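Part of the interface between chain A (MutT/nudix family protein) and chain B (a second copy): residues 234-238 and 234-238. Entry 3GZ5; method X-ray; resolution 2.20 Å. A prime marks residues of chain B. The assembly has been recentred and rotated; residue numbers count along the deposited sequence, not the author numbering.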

# COMPACT_ATOMS: atom_id res chain seq x y z
N PHE A 234 15.95 -0.76 1.55
CA PHE A 234 17.03 -1.50 0.91
C PHE A 234 16.55 -1.99 -0.45
O PHE A 234 15.38 -2.37 -0.58
CB PHE A 234 17.46 -2.70 1.76
CG PHE A 234 18.12 -2.31 3.06
CD1 PHE A 234 19.51 -2.14 3.12
CD2 PHE A 234 17.36 -2.10 4.21
CE1 PHE A 234 20.14 -1.78 4.33
CE2 PHE A 234 17.97 -1.73 5.41
CZ PHE A 234 19.36 -1.57 5.47
N LEU A 235 17.44 -1.98 -1.45
CA LEU A 235 17.13 -2.49 -2.78
C LEU A 235 17.08 -4.03 -2.78
O LEU A 235 16.19 -4.65 -3.37
CB LEU A 235 18.11 -1.96 -3.84
CG LEU A 235 17.70 -0.70 -4.64
CD1 LEU A 235 17.69 0.58 -3.81
CD2 LEU A 235 18.58 -0.49 -5.88
N ARG A 236 18.03 -4.64 -2.08
CA ARG A 236 18.07 -6.09 -1.97
C ARG A 236 17.36 -6.51 -0.70
O ARG A 236 17.49 -5.85 0.33
CB ARG A 236 19.51 -6.58 -1.93
CG ARG A 236 19.75 -7.87 -2.71
CD ARG A 236 21.10 -7.83 -3.48
NE ARG A 236 21.20 -6.65 -4.35
CZ ARG A 236 21.85 -5.52 -4.03
NH1 ARG A 236 22.47 -5.43 -2.86
NH2 ARG A 236 21.88 -4.50 -4.88
N ASN A 237 16.63 -7.61 -0.78
CA ASN A 237 16.07 -8.22 0.39
C ASN A 237 17.17 -8.63 1.36
O ASN A 237 18.34 -8.79 0.98
CB ASN A 237 15.23 -9.45 0.02
CG ASN A 237 16.09 -10.68 -0.27
OD1 ASN A 237 16.33 -11.51 0.61
ND2 ASN A 237 16.58 -10.79 -1.51
N LEU A 238 16.78 -8.81 2.61
CA LEU A 238 17.67 -9.34 3.62
C LEU A 238 17.92 -10.85 3.42
O LEU A 238 17.05 -11.70 3.68
CB LEU A 238 17.09 -9.02 4.99
CG LEU A 238 17.91 -9.36 6.21
CD1 LEU A 238 19.41 -9.21 5.95
CD2 LEU A 238 17.42 -8.49 7.38
N PHE B 234 9.64 -10.76 -7.03
CA PHE B 234 11.05 -11.13 -6.86
C PHE B 234 11.53 -10.55 -5.55
O PHE B 234 11.14 -9.44 -5.18
CB PHE B 234 11.94 -10.56 -7.98
CG PHE B 234 11.61 -11.06 -9.35
CD1 PHE B 234 12.07 -12.30 -9.78
CD2 PHE B 234 10.88 -10.27 -10.24
CE1 PHE B 234 11.79 -12.75 -11.07
CE2 PHE B 234 10.60 -10.71 -11.52
CZ PHE B 234 11.04 -11.96 -11.94
N LEU B 235 12.39 -11.28 -4.86
CA LEU B 235 13.02 -10.79 -3.64
C LEU B 235 14.13 -9.75 -3.92
O LEU B 235 14.25 -8.74 -3.22
CB LEU B 235 13.52 -11.97 -2.79
CG LEU B 235 12.63 -12.34 -1.59
CD1 LEU B 235 11.22 -12.73 -2.01
CD2 LEU B 235 13.27 -13.45 -0.74
N ARG B 236 14.92 -10.01 -4.95
CA ARG B 236 15.95 -9.07 -5.39
C ARG B 236 15.41 -8.15 -6.48
O ARG B 236 14.63 -8.58 -7.34
CB ARG B 236 17.23 -9.80 -5.87
CG ARG B 236 17.11 -11.34 -6.17
CD ARG B 236 16.16 -11.72 -7.36
NE ARG B 236 14.83 -12.18 -6.92
CZ ARG B 236 14.52 -13.42 -6.57
NH1 ARG B 236 15.43 -14.39 -6.58
NH2 ARG B 236 13.28 -13.73 -6.19
N ASN B 237 15.83 -6.88 -6.43
CA ASN B 237 15.53 -5.89 -7.47
C ASN B 237 16.07 -6.28 -8.84
O ASN B 237 16.97 -7.12 -8.96
CB ASN B 237 16.06 -4.50 -7.08
CG ASN B 237 17.53 -4.53 -6.65
OD1 ASN B 237 17.93 -5.31 -5.78
ND2 ASN B 237 18.33 -3.65 -7.25
N LEU B 238 15.53 -5.65 -9.88
CA LEU B 238 15.93 -5.88 -11.27
C LEU B 238 17.35 -5.35 -11.55
O LEU B 238 17.60 -4.14 -11.49
CB LEU B 238 14.91 -5.23 -12.20
CG LEU B 238 14.94 -5.43 -13.71
CD1 LEU B 238 13.68 -4.82 -14.31
CD2 LEU B 238 16.20 -4.85 -14.36

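When two copies of one protein meet through the same segment, the simplest arrangement sets the two chains running in opposite directions about a shared midpoint, and the loops at 234–238 illustrate it. Neither stretch forms a regular helix or strand, yet the backbones are in clear antiparallel register. The CA atoms of Arg236 and Arg236′ lie 5.0 Å apart at the centre; on one side of this pair the CA atoms of Leu235 and Asn237′ are separated by 6.0 Å, and on the other those of Asn237 and Leu235′ by 5.7 Å. The backbone torsions agree closely between the copies: Leu235 and Leu235′ have phi and psi near -75° and -41°, whereas the arginines and asparagines that follow are extended.

This register places each asparagine opposite a leucine. Asn237 and Asn237′ direct their CA-to-CB bonds toward the partner stretch, both with chi1 in the p well, and they have the most area covered by it. A short, polar side chain suits this position because it brings its amide close to the opposing backbone. The Asn237′ amide comes close to Leu235, its OD1 modelled 3.0 Å from Leu235 O. Two oxygens at that distance would be an unfavourable pairing as built, but the amide is probably turned over in the model, so the nature of this contact remains open. In the reciprocal pairing, Asn237 CB lies 3.5 Å from Leu235′ O, a packing contact between a methylene and a carbonyl oxygen.

Each leucine lies across from the partner's asparagine, its CA-to-CB bond pointing sideways. Both keep chi2 in the p well, with chi1 between wells, and their aliphatic surface packs beside the opposing amides while remaining largely open to solvent.

At the midpoint, symmetry of the backbone does not extend to the side chains. The arginines approach through their aliphatic portions, Arg236 CG lying 4.5 Å from Arg236′ CB. Chi1 is -141° in Arg236 and 15° in Arg236′, and the end of Arg236′ leads away from the opposing stretch. The Arg236 guanidinium instead lies obliquely beside the Asn237′ amide. Long, charged side chains are readily accommodated here because both remain exposed.

Phe234 and Leu238 in each copy make no contact with the opposing stretch. Altogether 297 Å² is buried, counting both sides, with no clear hydrogen bond across the pair; most of that area belongs to the asparagines and leucines.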